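Local coordinates for protein halogenase (Chondromyces crocatus, PDB 3E1T) that is an FAD-dependent halogenase that probably chlorinates a precursor of chondrochloren, a myxobacterial natural product, at residues 81-90 and 364-372; 324-332 and 495-503. One frame throughout, in Å; residues are numbered along the deposited sequence.

Contact 1 of 2, residues 81-90 and 364-372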
ATOM      1  N   PHE A  81      -5.020   0.974 -18.606  1.00 37.99           N
ATOM      2  CA  PHE A  81      -6.003   1.871 -18.009  1.00 38.23           C
ATOM      3  C   PHE A  81      -7.067   2.290 -18.997  1.00 38.85           C
ATOM      4  O   PHE A  81      -6.760   2.687 -20.123  1.00 38.51           O
ATOM      5  CB  PHE A  81      -5.332   3.136 -17.482  1.00 38.47           C
ATOM      6  CG  PHE A  81      -4.659   2.961 -16.157  1.00 37.62           C
ATOM      7  CD1 PHE A  81      -3.311   2.656 -16.089  1.00 39.33           C
ATOM      8  CD2 PHE A  81      -5.373   3.117 -14.976  1.00 38.00           C
ATOM      9  CE1 PHE A  81      -2.680   2.496 -14.847  1.00 40.31           C
ATOM     10  CE2 PHE A  81      -4.755   2.957 -13.733  1.00 37.42           C
ATOM     11  CZ  PHE A  81      -3.413   2.646 -13.671  1.00 38.20           C
ATOM     12  N   ARG A  82      -8.320   2.183 -18.564  1.00 38.86           N
ATOM     13  CA  ARG A  82      -9.408   2.926 -19.177  1.00 39.51           C
ATOM     14  C   ARG A  82      -9.728   4.092 -18.232  1.00 39.22           C
ATOM     15  O   ARG A  82     -10.434   3.943 -17.226  1.00 38.93           O
ATOM     16  CB  ARG A  82     -10.601   2.002 -19.478  1.00 39.36           C
ATOM     17  CG  ARG A  82     -11.982   2.591 -19.298  1.00 42.15           C
ATOM     18  CD  ARG A  82     -12.431   3.470 -20.433  1.00 44.00           C
ATOM     19  NE  ARG A  82     -11.855   4.811 -20.401  1.00 46.34           N
ATOM     20  CZ  ARG A  82     -12.311   5.828 -19.673  1.00 45.65           C
ATOM     21  NH1 ARG A  82     -13.342   5.671 -18.853  1.00 46.28           N
ATOM     22  NH2 ARG A  82     -11.712   7.007 -19.752  1.00 46.19           N
ATOM     23  N   TRP A  83      -9.177   5.256 -18.569  1.00 39.23           N
ATOM     24  CA  TRP A  83      -9.037   6.346 -17.621  1.00 39.78           C
ATOM     25  C   TRP A  83      -8.598   7.596 -18.359  1.00 41.28           C
ATOM     26  O   TRP A  83      -7.689   7.547 -19.183  1.00 41.14           O
ATOM     27  CB  TRP A  83      -7.944   5.976 -16.615  1.00 38.44           C
ATOM     28  CG  TRP A  83      -7.948   6.711 -15.294  1.00 36.16           C
ATOM     29  CD1 TRP A  83      -7.653   8.022 -15.072  1.00 35.18           C
ATOM     30  CD2 TRP A  83      -8.204   6.134 -14.009  1.00 35.10           C
ATOM     31  NE1 TRP A  83      -7.742   8.310 -13.724  1.00 33.94           N
ATOM     32  CE2 TRP A  83      -8.074   7.166 -13.051  1.00 34.23           C
ATOM     33  CE3 TRP A  83      -8.539   4.845 -13.575  1.00 33.20           C
ATOM     34  CZ2 TRP A  83      -8.262   6.945 -11.683  1.00 34.91           C
ATOM     35  CZ3 TRP A  83      -8.733   4.629 -12.213  1.00 34.83           C
ATOM     36  CH2 TRP A  83      -8.590   5.674 -11.286  1.00 34.89           C
ATOM     37  N   GLY A  84      -9.237   8.716 -18.037  1.00 43.15           N
ATOM     38  CA  GLY A  84      -8.889  10.003 -18.621  1.00 45.97           C
ATOM     39  C   GLY A  84      -9.914  10.492 -19.626  1.00 48.17           C
ATOM     40  O   GLY A  84     -11.117  10.226 -19.496  1.00 47.63           O
ATOM     41  N   LYS A  85      -9.412  11.197 -20.638  1.00 50.39           N
ATOM     42  CA  LYS A  85     -10.226  11.813 -21.682  1.00 52.88           C
ATOM     43  C   LYS A  85     -10.778  10.796 -22.688  1.00 53.93           C
ATOM     44  O   LYS A  85     -11.979  10.783 -22.960  1.00 54.54           O
ATOM     45  CB  LYS A  85      -9.393  12.877 -22.407  1.00 52.94           C
ATOM     46  CG  LYS A  85     -10.167  14.117 -22.805  1.00 53.89           C
ATOM     47  CD  LYS A  85      -9.298  15.100 -23.584  1.00 53.70           C
ATOM     48  CE  LYS A  85      -8.720  14.476 -24.863  1.00 55.69           C
ATOM     49  NZ  LYS A  85      -9.756  13.889 -25.775  1.00 55.96           N
ATOM     50  N   GLU A  86      -9.904   9.945 -23.227  1.00 55.32           N
ATOM     51  CA  GLU A  86     -10.275   8.997 -24.289  1.00 56.55           C
ATOM     52  C   GLU A  86     -10.934   7.729 -23.729  1.00 56.48           C
ATOM     53  O   GLU A  86     -10.583   7.285 -22.635  1.00 57.03           O
ATOM     54  CB  GLU A  86      -9.035   8.628 -25.119  1.00 56.55           C
ATOM     55  CG  GLU A  86      -9.330   8.188 -26.557  1.00 57.85           C
ATOM     56  CD  GLU A  86      -8.167   7.453 -27.227  1.00 58.16           C
ATOM     57  OE1 GLU A  86      -8.421   6.715 -28.210  1.00 60.53           O
ATOM     58  OE2 GLU A  86      -7.003   7.606 -26.781  1.00 59.89           O
ATOM     59  N   PRO A  87     -11.912   7.156 -24.465  1.00 56.62           N
ATOM     60  CA  PRO A  87     -12.530   5.881 -24.077  1.00 56.25           C
ATOM     61  C   PRO A  87     -11.646   4.652 -24.313  1.00 55.93           C
ATOM     62  O   PRO A  87     -11.826   3.622 -23.642  1.00 56.00           O
ATOM     63  CB  PRO A  87     -13.769   5.800 -24.982  1.00 56.45           C
ATOM     64  CG  PRO A  87     -13.935   7.172 -25.565  1.00 56.71           C
ATOM     65  CD  PRO A  87     -12.550   7.704 -25.673  1.00 56.77           C
ATOM     66  N   GLU A  88     -10.716   4.753 -25.261  1.00 54.97           N
ATOM     67  CA  GLU A  88      -9.832   3.638 -25.594  1.00 54.31           C
ATOM     68  C   GLU A  88      -8.758   3.445 -24.523  1.00 52.77           C
ATOM     69  O   GLU A  88      -8.147   4.419 -24.070  1.00 52.75           O
ATOM     70  CB  GLU A  88      -9.202   3.825 -26.983  1.00 54.47           C
ATOM     71  CG  GLU A  88     -10.168   3.529 -28.146  1.00 55.50           C
ATOM     72  CD  GLU A  88      -9.537   3.654 -29.531  1.00 56.07           C
ATOM     73  OE1 GLU A  88     -10.307   3.755 -30.519  1.00 57.82           O
ATOM     74  OE2 GLU A  88      -8.284   3.641 -29.643  1.00 58.64           O
ATOM     75  N   PRO A  89      -8.549   2.185 -24.100  1.00 51.33           N
ATOM     76  CA  PRO A  89      -7.561   1.846 -23.080  1.00 50.04           C
ATOM     77  C   PRO A  89      -6.128   2.122 -23.516  1.00 48.61           C
ATOM     78  O   PRO A  89      -5.758   1.821 -24.656  1.00 48.40           O
ATOM     79  CB  PRO A  89      -7.773   0.340 -22.874  1.00 50.00           C
ATOM     80  CG  PRO A  89      -9.132   0.063 -23.396  1.00 50.64           C
ATOM     81  CD  PRO A  89      -9.285   0.990 -24.550  1.00 51.22           C
ATOM     82  N   TRP A  90      -5.344   2.705 -22.610  1.00 46.57           N
ATOM     83  CA  TRP A  90      -3.920   2.911 -22.825  1.00 45.12           C
ATOM     84  C   TRP A  90      -3.079   2.054 -21.859  1.00 44.94           C
ATOM     85  O   TRP A  90      -3.593   1.540 -20.859  1.00 44.35           O
ATOM     86  CB  TRP A  90      -3.567   4.391 -22.720  1.00 44.29           C
ATOM     87  CG  TRP A  90      -3.960   5.046 -21.419  1.00 43.93           C
ATOM     88  CD1 TRP A  90      -5.152   5.649 -21.132  1.00 43.47           C
ATOM     89  CD2 TRP A  90      -3.153   5.177 -20.243  1.00 43.09           C
ATOM     90  NE1 TRP A  90      -5.139   6.144 -19.850  1.00 42.84           N
ATOM     91  CE2 TRP A  90      -3.923   5.869 -19.282  1.00 42.95           C
ATOM     92  CE3 TRP A  90      -1.850   4.779 -19.907  1.00 43.29           C
ATOM     93  CZ2 TRP A  90      -3.437   6.169 -18.004  1.00 42.31           C
ATOM     94  CZ3 TRP A  90      -1.369   5.076 -18.631  1.00 43.12           C
ATOM     95  CH2 TRP A  90      -2.165   5.762 -17.698  1.00 42.52           C
ATOM     96  N   ALA A 364      -3.545  13.980  -8.583  1.00 27.32           N
ATOM     97  CA  ALA A 364      -3.529  14.427  -9.989  1.00 28.03           C
ATOM     98  C   ALA A 364      -4.079  13.367 -10.964  1.00 28.59           C
ATOM     99  O   ALA A 364      -4.758  13.716 -11.936  1.00 28.63           O
ATOM    100  CB  ALA A 364      -2.121  14.907 -10.412  1.00 28.38           C
ATOM    101  N   PHE A 365      -3.814  12.082 -10.690  1.00 28.46           N
ATOM    102  CA  PHE A 365      -4.310  10.991 -11.532  1.00 28.08           C
ATOM    103  C   PHE A 365      -5.830  10.834 -11.462  1.00 28.35           C
ATOM    104  O   PHE A 365      -6.484  10.640 -12.495  1.00 28.12           O
ATOM    105  CB  PHE A 365      -3.621   9.659 -11.203  1.00 27.65           C
ATOM    106  CG  PHE A 365      -3.839   8.598 -12.241  1.00 27.67           C
ATOM    107  CD1 PHE A 365      -3.227   8.691 -13.494  1.00 26.35           C
ATOM    108  CD2 PHE A 365      -4.660   7.514 -11.988  1.00 24.12           C
ATOM    109  CE1 PHE A 365      -3.431   7.713 -14.461  1.00 24.23           C
ATOM    110  CE2 PHE A 365      -4.856   6.534 -12.955  1.00 24.33           C
ATOM    111  CZ  PHE A 365      -4.242   6.643 -14.191  1.00 25.44           C
ATOM    112  N   TYR A 366      -6.387  10.889 -10.250  1.00 27.67           N
ATOM    113  CA  TYR A 366      -7.839  10.949 -10.079  1.00 27.75           C
ATOM    114  C   TYR A 366      -8.453  12.168 -10.804  1.00 29.46           C
ATOM    115  O   TYR A 366      -9.490  12.047 -11.454  1.00 28.89           O
ATOM    116  CB  TYR A 366      -8.198  11.004  -8.596  1.00 26.23           C
ATOM    117  CG  TYR A 366      -8.456   9.655  -7.956  1.00 24.06           C
ATOM    118  CD1 TYR A 366      -7.409   8.819  -7.596  1.00 22.60           C
ATOM    119  CD2 TYR A 366      -9.760   9.220  -7.712  1.00 22.45           C
ATOM    120  CE1 TYR A 366      -7.659   7.560  -6.989  1.00 21.46           C
ATOM    121  CE2 TYR A 366     -10.012   7.998  -7.109  1.00 23.93           C
ATOM    122  CZ  TYR A 366      -8.949   7.174  -6.744  1.00 21.87           C
ATOM    123  OH  TYR A 366      -9.209   5.951  -6.167  1.00 23.22           O
ATOM    124  N   ASP A 367      -7.799  13.322 -10.671  1.00 30.85           N
ATOM    125  CA  ASP A 367      -8.198  14.577 -11.331  1.00 33.23           C
ATOM    126  C   ASP A 367      -8.248  14.471 -12.859  1.00 34.64           C
ATOM    127  O   ASP A 367      -9.069  15.117 -13.482  1.00 34.76           O
ATOM    128  CB  ASP A 367      -7.273  15.731 -10.912  1.00 33.13           C
ATOM    129  CG  ASP A 367      -7.634  17.075 -11.587  1.00 35.12           C
ATOM    130  OD1 ASP A 367      -8.381  17.886 -10.991  1.00 33.87           O
ATOM    131  OD2 ASP A 367      -7.161  17.317 -12.719  1.00 36.56           O
ATOM    132  N   MET A 368      -7.391  13.652 -13.454  1.00 36.40           N
ATOM    133  CA  MET A 368      -7.310  13.584 -14.912  1.00 38.83           C
ATOM    134  C   MET A 368      -8.449  12.806 -15.576  1.00 38.48           C
ATOM    135  O   MET A 368      -8.685  12.977 -16.772  1.00 38.48           O
ATOM    136  CB  MET A 368      -5.949  13.057 -15.381  1.00 38.84           C
ATOM    137  CG  MET A 368      -5.811  11.554 -15.332  1.00 40.47           C
ATOM    138  SD  MET A 368      -5.295  10.844 -16.911  1.00 43.92           S
ATOM    139  CE  MET A 368      -3.569  11.356 -16.943  1.00 43.23           C
ATOM    140  N   ASN A 369      -9.156  11.956 -14.828  1.00 38.35           N
ATOM    141  CA  ASN A 369     -10.318  11.293 -15.414  1.00 38.68           C
ATOM    142  C   ASN A 369     -11.448  12.284 -15.730  1.00 39.50           C
ATOM    143  O   ASN A 369     -11.921  13.012 -14.858  1.00 39.79           O
ATOM    144  CB  ASN A 369     -10.832  10.148 -14.545  1.00 38.20           C
ATOM    145  CG  ASN A 369     -11.800   9.254 -15.287  1.00 36.67           C
ATOM    146  OD1 ASN A 369     -11.445   8.632 -16.279  1.00 34.79           O
ATOM    147  ND2 ASN A 369     -13.031   9.184 -14.805  1.00 35.22           N
ATOM    148  N   GLN A 370     -11.860  12.298 -16.996  1.00 40.39           N
ATOM    149  CA  GLN A 370     -12.984  13.110 -17.472  1.00 40.33           C
ATOM    150  C   GLN A 370     -14.266  12.289 -17.425  1.00 39.68           C
ATOM    151  O   GLN A 370     -14.391  11.277 -18.127  1.00 39.96           O
ATOM    152  CB  GLN A 370     -12.725  13.552 -18.917  1.00 41.18           C
ATOM    153  CG  GLN A 370     -13.832  14.410 -19.537  1.00 43.70           C
ATOM    154  CD  GLN A 370     -13.837  14.348 -21.052  1.00 47.49           C
ATOM    155  OE1 GLN A 370     -14.342  13.389 -21.647  1.00 49.44           O
ATOM    156  NE2 GLN A 370     -13.285  15.376 -21.686  1.00 48.64           N
ATOM    157  N   ASP A 371     -15.206  12.714 -16.589  1.00 38.77           N
ATOM    158  CA  ASP A 371     -16.533  12.110 -16.544  1.00 38.00           C
ATOM    159  C   ASP A 371     -17.488  13.138 -15.952  1.00 37.38           C
ATOM    160  O   ASP A 371     -17.764  13.148 -14.740  1.00 37.05           O
ATOM    161  CB  ASP A 371     -16.537  10.797 -15.752  1.00 38.20           C
ATOM    162  CG  ASP A 371     -17.765   9.946 -16.036  1.00 38.26           C
ATOM    163  OD1 ASP A 371     -18.776  10.493 -16.523  1.00 39.49           O
ATOM    164  OD2 ASP A 371     -17.726   8.727 -15.776  1.00 37.01           O
ATOM    165  N   THR A 372     -17.990  14.005 -16.826  1.00 36.51           N
ATOM    166  CA  THR A 372     -18.674  15.223 -16.400  1.00 36.05           C
ATOM    167  C   THR A 372     -20.024  14.998 -15.749  1.00 35.54           C
ATOM    168  O   THR A 372     -20.513  15.878 -15.041  1.00 35.84           O
ATOM    169  CB  THR A 372     -18.823  16.248 -17.556  1.00 36.61           C
ATOM    170  OG1 THR A 372     -19.549  15.650 -18.637  1.00 36.70           O
ATOM    171  CG2 THR A 372     -17.457  16.710 -18.051  1.00 35.66           C
TER

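Contact 2 of 2, residues 324-332 and 495-503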
ATOM      1  N   LEU A 324      12.552  -1.807   5.392  1.00 30.74           N
ATOM      2  CA  LEU A 324      13.979  -1.535   5.150  1.00 31.25           C
ATOM      3  C   LEU A 324      14.536  -0.320   5.884  1.00 31.51           C
ATOM      4  O   LEU A 324      15.662  -0.355   6.389  1.00 31.71           O
ATOM      5  CB  LEU A 324      14.242  -1.361   3.654  1.00 31.26           C
ATOM      6  CG  LEU A 324      15.654  -1.038   3.150  1.00 32.06           C
ATOM      7  CD1 LEU A 324      16.610  -2.226   3.322  1.00 33.95           C
ATOM      8  CD2 LEU A 324      15.577  -0.621   1.687  1.00 31.90           C
ATOM      9  N   LEU A 325      13.777   0.773   5.888  1.00 31.31           N
ATOM     10  CA  LEU A 325      14.189   2.007   6.539  1.00 31.09           C
ATOM     11  C   LEU A 325      14.249   1.839   8.054  1.00 30.94           C
ATOM     12  O   LEU A 325      15.133   2.384   8.721  1.00 31.30           O
ATOM     13  CB  LEU A 325      13.215   3.141   6.191  1.00 31.17           C
ATOM     14  CG  LEU A 325      13.168   3.623   4.738  1.00 31.37           C
ATOM     15  CD1 LEU A 325      12.041   4.630   4.580  1.00 30.85           C
ATOM     16  CD2 LEU A 325      14.495   4.225   4.345  1.00 29.62           C
ATOM     17  N   VAL A 326      13.286   1.112   8.600  1.00 30.89           N
ATOM     18  CA  VAL A 326      13.272   0.876  10.043  1.00 31.09           C
ATOM     19  C   VAL A 326      14.389  -0.110  10.381  1.00 31.14           C
ATOM     20  O   VAL A 326      15.124   0.101  11.341  1.00 31.40           O
ATOM     21  CB  VAL A 326      11.895   0.398  10.548  1.00 31.18           C
ATOM     22  CG1 VAL A 326      11.994  -0.175  11.963  1.00 31.19           C
ATOM     23  CG2 VAL A 326      10.935   1.545  10.556  1.00 31.28           C
ATOM     24  N   ALA A 327      14.544  -1.140   9.551  1.00 31.45           N
ATOM     25  CA  ALA A 327      15.622  -2.133   9.720  1.00 32.24           C
ATOM     26  C   ALA A 327      16.980  -1.465   9.784  1.00 32.98           C
ATOM     27  O   ALA A 327      17.795  -1.832  10.623  1.00 33.35           O
ATOM     28  CB  ALA A 327      15.594  -3.160   8.612  1.00 31.69           C
ATOM     29  N   ARG A 328      17.215  -0.481   8.910  1.00 33.77           N
ATOM     30  CA  ARG A 328      18.461   0.290   8.902  1.00 34.63           C
ATOM     31  C   ARG A 328      18.660   1.133  10.143  1.00 35.54           C
ATOM     32  O   ARG A 328      19.795   1.278  10.623  1.00 35.78           O
ATOM     33  CB  ARG A 328      18.554   1.197   7.677  1.00 34.82           C
ATOM     34  CG  ARG A 328      18.861   0.456   6.408  1.00 35.00           C
ATOM     35  CD  ARG A 328      18.940   1.393   5.236  1.00 33.70           C
ATOM     36  NE  ARG A 328      19.128   0.616   4.014  1.00 35.08           N
ATOM     37  CZ  ARG A 328      18.902   1.067   2.789  1.00 34.87           C
ATOM     38  NH1 ARG A 328      18.468   2.308   2.596  1.00 34.42           N
ATOM     39  NH2 ARG A 328      19.101   0.265   1.758  1.00 34.68           N
ATOM     40  N   ALA A 329      17.577   1.710  10.654  1.00 36.08           N
ATOM     41  CA  ALA A 329      17.669   2.475  11.896  1.00 36.78           C
ATOM     42  C   ALA A 329      18.053   1.534  13.036  1.00 37.24           C
ATOM     43  O   ALA A 329      18.984   1.826  13.797  1.00 37.34           O
ATOM     44  CB  ALA A 329      16.364   3.210  12.198  1.00 36.65           C
ATOM     45  N   ILE A 330      17.364   0.394  13.110  1.00 37.45           N
ATOM     46  CA  ILE A 330      17.591  -0.604  14.152  1.00 38.43           C
ATOM     47  C   ILE A 330      18.984  -1.261  14.066  1.00 39.34           C
ATOM     48  O   ILE A 330      19.655  -1.395  15.088  1.00 39.52           O
ATOM     49  CB  ILE A 330      16.489  -1.681  14.156  1.00 38.03           C
ATOM     50  CG1 ILE A 330      15.150  -1.062  14.572  1.00 37.88           C
ATOM     51  CG2 ILE A 330      16.855  -2.835  15.099  1.00 38.79           C
ATOM     52  CD1 ILE A 330      13.967  -1.985  14.413  1.00 38.29           C
ATOM     53  N   ASN A 331      19.406  -1.652  12.862  1.00 39.92           N
ATOM     54  CA  ASN A 331      20.732  -2.258  12.647  1.00 41.16           C
ATOM     55  C   ASN A 331      21.878  -1.287  12.917  1.00 42.06           C
ATOM     56  O   ASN A 331      22.964  -1.706  13.323  1.00 42.40           O
ATOM     57  CB  ASN A 331      20.864  -2.837  11.232  1.00 40.41           C
ATOM     58  CG  ASN A 331      20.060  -4.107  11.037  1.00 41.02           C
ATOM     59  OD1 ASN A 331      19.704  -4.797  12.005  1.00 40.26           O
ATOM     60  ND2 ASN A 331      19.776  -4.437   9.774  1.00 39.45           N
ATOM     61  N   THR A 332      21.631   0.005  12.708  1.00 43.00           N
ATOM     62  CA  THR A 332      22.641   1.040  12.933  1.00 44.15           C
ATOM     63  C   THR A 332      22.754   1.443  14.410  1.00 45.25           C
ATOM     64  O   THR A 332      23.837   1.771  14.890  1.00 45.43           O
ATOM     65  CB  THR A 332      22.378   2.283  12.056  1.00 44.07           C
ATOM     66  OG1 THR A 332      22.308   1.890  10.679  1.00 44.43           O
ATOM     67  CG2 THR A 332      23.486   3.307  12.209  1.00 43.88           C
ATOM     68  N   PRO A 495      23.267   4.058   2.468  1.00 51.12           N
ATOM     69  CA  PRO A 495      23.381   2.725   3.043  1.00 51.29           C
ATOM     70  C   PRO A 495      24.823   2.213   3.081  1.00 51.58           C
ATOM     71  O   PRO A 495      25.650   2.585   2.241  1.00 51.31           O
ATOM     72  CB  PRO A 495      22.542   1.853   2.097  1.00 51.11           C
ATOM     73  CG  PRO A 495      21.709   2.800   1.320  1.00 51.01           C
ATOM     74  CD  PRO A 495      22.536   4.036   1.193  1.00 51.29           C
ATOM     75  N   SER A 496      25.098   1.371   4.073  1.00 51.90           N
ATOM     76  CA  SER A 496      26.309   0.572   4.129  1.00 52.06           C
ATOM     77  C   SER A 496      26.420  -0.315   2.881  1.00 52.65           C
ATOM     78  O   SER A 496      25.412  -0.587   2.219  1.00 52.36           O
ATOM     79  CB  SER A 496      26.271  -0.300   5.383  1.00 52.10           C
ATOM     80  OG  SER A 496      25.108  -1.113   5.405  1.00 51.02           O
ATOM     81  N   ARG A 497      27.638  -0.766   2.571  1.00 52.92           N
ATOM     82  CA  ARG A 497      27.863  -1.729   1.487  1.00 53.61           C
ATOM     83  C   ARG A 497      26.829  -2.857   1.536  1.00 53.20           C
ATOM     84  O   ARG A 497      26.333  -3.304   0.502  1.00 53.13           O
ATOM     85  CB  ARG A 497      29.289  -2.309   1.557  1.00 53.58           C
ATOM     86  CG  ARG A 497      29.601  -3.359   0.481  1.00 54.86           C
ATOM     87  CD  ARG A 497      30.968  -4.006   0.672  1.00 55.27           C
ATOM     88  NE  ARG A 497      30.939  -5.443   0.378  1.00 58.45           N
ATOM     89  CZ  ARG A 497      32.017  -6.222   0.281  1.00 59.67           C
ATOM     90  NH1 ARG A 497      33.238  -5.715   0.439  1.00 59.89           N
ATOM     91  NH2 ARG A 497      31.874  -7.516   0.018  1.00 59.61           N
ATOM     92  N   ASP A 498      26.505  -3.294   2.751  1.00 52.97           N
ATOM     93  CA  ASP A 498      25.531  -4.352   2.984  1.00 52.57           C
ATOM     94  C   ASP A 498      24.112  -3.935   2.583  1.00 51.92           C
ATOM     95  O   ASP A 498      23.291  -4.773   2.202  1.00 51.59           O
ATOM     96  CB  ASP A 498      25.543  -4.715   4.469  1.00 53.28           C
ATOM     97  CG  ASP A 498      25.026  -6.106   4.739  1.00 54.37           C
ATOM     98  OD1 ASP A 498      24.754  -6.851   3.763  1.00 56.24           O
ATOM     99  OD2 ASP A 498      24.905  -6.460   5.933  1.00 55.40           O
ATOM    100  N   GLY A 499      23.833  -2.636   2.690  1.00 51.19           N
ATOM    101  CA  GLY A 499      22.489  -2.094   2.456  1.00 50.25           C
ATOM    102  C   GLY A 499      21.530  -2.359   3.607  1.00 49.47           C
ATOM    103  O   GLY A 499      20.328  -2.088   3.495  1.00 49.38           O
ATOM    104  N   LEU A 500      22.065  -2.877   4.715  1.00 48.39           N
ATOM    105  CA  LEU A 500      21.261  -3.276   5.870  1.00 47.33           C
ATOM    106  C   LEU A 500      21.307  -2.270   7.020  1.00 46.65           C
ATOM    107  O   LEU A 500      20.560  -2.399   7.988  1.00 46.04           O
ATOM    108  CB  LEU A 500      21.683  -4.669   6.366  1.00 47.33           C
ATOM    109  CG  LEU A 500      21.365  -5.910   5.526  1.00 47.49           C
ATOM    110  CD1 LEU A 500      21.743  -7.184   6.283  1.00 47.01           C
ATOM    111  CD2 LEU A 500      19.905  -5.974   5.106  1.00 46.69           C
ATOM    112  N   ALA A 501      22.189  -1.277   6.904  1.00 46.26           N
ATOM    113  CA  ALA A 501      22.331  -0.213   7.894  1.00 46.05           C
ATOM    114  C   ALA A 501      22.744   1.096   7.213  1.00 46.14           C
ATOM    115  O   ALA A 501      22.903   1.131   5.993  1.00 46.07           O
ATOM    116  CB  ALA A 501      23.353  -0.615   8.958  1.00 46.47           C
ATOM    117  N   TRP A 502      22.929   2.157   7.999  1.00 46.12           N
ATOM    118  CA  TRP A 502      23.362   3.460   7.476  1.00 46.77           C
ATOM    119  C   TRP A 502      24.867   3.670   7.628  1.00 47.49           C
ATOM    120  O   TRP A 502      25.450   3.262   8.632  1.00 47.82           O
ATOM    121  CB  TRP A 502      22.625   4.605   8.178  1.00 46.13           C
ATOM    122  CG  TRP A 502      21.139   4.630   7.943  1.00 46.20           C
ATOM    123  CD1 TRP A 502      20.159   4.443   8.878  1.00 46.07           C
ATOM    124  CD2 TRP A 502      20.464   4.867   6.696  1.00 46.13           C
ATOM    125  NE1 TRP A 502      18.919   4.551   8.296  1.00 45.93           N
ATOM    126  CE2 TRP A 502      19.072   4.806   6.957  1.00 46.14           C
ATOM    127  CE3 TRP A 502      20.898   5.126   5.385  1.00 45.51           C
ATOM    128  CZ2 TRP A 502      18.108   4.988   5.956  1.00 45.39           C
ATOM    129  CZ3 TRP A 502      19.935   5.309   4.385  1.00 46.26           C
ATOM    130  CH2 TRP A 502      18.558   5.242   4.681  1.00 45.87           C
ATOM    131  N   ALA A 503      25.478   4.336   6.647  1.00 48.09           N
ATOM    132  CA  ALA A 503      26.931   4.560   6.636  1.00 48.80           C
ATOM    133  C   ALA A 503      27.352   5.801   7.417  1.00 49.09           C
ATOM    134  O   ALA A 503      28.244   5.730   8.277  1.00 49.78           O
ATOM    135  CB  ALA A 503      27.456   4.631   5.203  1.00 48.96           C
TER
HETATM  136  O   HOH W   1      16.254   4.633   8.794  1.00 38.58           O

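Contact 1 of 2, residues 81-90 and 364-372
Trp83 and Phe365 lie face to face, with the five-membered ring of the indole stacked on the phenyl ring at a centroid distance of 4.0 Å and a tilt of 24° between the planes. CE2 of Phe365 sits over the middle of the indole, 3.3 Å from CE2 of Trp83. Both side chains extend away from their own backbone nitrogens (chi1 -160° for Trp83), which swings the indole toward the end of helix 340-368. There Trp83 NE1 donates to the main-chain O of Phe365 at 2.9 Å, approaching from above the carbonyl plane, so one residue takes both the stack and the hydrogen bond. The rim of Phe365 serves two further rings: it points at the face of Phe81 in a T-shaped pair, and its CE1 meets the edge of Trp90 at CZ2. Beyond the stack, the six-membered edge of Trp83 is directed at the face of Tyr366, whose hydroxyl is hydrogen-bonded to Asp309 and Trp219. The result is an aromatic cluster joining the hairpin of strands 75-82 and 90-93 to the C-terminal end of helix 340-368, with Phe312 packing against both Phe81 and Phe365. Over the other face of the indole comes OD1 of Asn369, which accepts a hydrogen bond from Gly84 N at 2.8 Å; the bond is almost straight (175°) and uses an in-plane lone pair of the amide oxygen. At the backbone angles of Gly84 a CB would run into the preceding carbonyl oxygen and press on SD of Met368. That sulfur makes an oblique Met-aromatic contact with Trp83. Within the hairpin, Trp90 NE1 donates to Trp83 O at 3.0 Å, the acceptor lying in the indole plane, while Arg82 NH2 reaches Glu86 O at 3.1 Å across the turn.

Contact 2 of 2, residues 324-332 and 495-503
The carbonyl oxygen of Gly499 is gripped side-on by Arg328, through NE at 3.0 Å and NH2 at 3.2 Å, both from the same face of the peptide plane. The oxygen lies near the guanidinium plane, while CG of Pro495 packs over one face of that group and Leu324 over the other. Arg328 reaches this far because its chain is extended from CG to NE (chi2 180°). On the way it crosses Trp502: CD stands over the six-membered ring, 3.7 Å from its centroid, in a CH-pi contact, and the cation lies off-centre above the same face. With an alanine here in place of the arginine, the Gly499 carbonyl would probably be left without these two donors and the indole face of Trp502 without its cover. One turn on, Asn331 ND2 donates to Leu500 O at 2.8 Å. Thr332 OG1 gives its proton to Arg328 O of its own helix and accepts a hydrogen bond from Trp502 N at 2.8 Å, nearly straight. A water lying in the indole plane accepts from Trp502 NE1. Gly499, which ends the type I turn begun at Ser496, and residues 500-502 thus lie against helix 315-333 while the rest of the turn projects from it; helix 17-27 flanks them, its Phe25 touching Leu324 and Leu500, as does helix 340-368, whose Arg350 meets Trp502.

Overall arrangement
The two contacts lie on opposite sides of the chain's centre, their centres 40 Å apart and their nearest atoms about 22 Å apart. Along the chain their segments alternate: 81-90, 324-332, 364-372, then 495-503. Helix 315-333, which carries contact 2, is followed directly by helix 340-368, whose far end enters contact 1 and whose earlier part packs against segment 324-332. Contact 1 joins the end of this helix to the mixed sheet that contains strands 75-82 and 90-93, whereas contact 2 lays the end of the modelled chain beside helices 17-27 and 315-333. Helix 340-368 thus runs from the Rossmann-type FAD-binding part to the mixed sheet, with the two contacts toward its opposite ends.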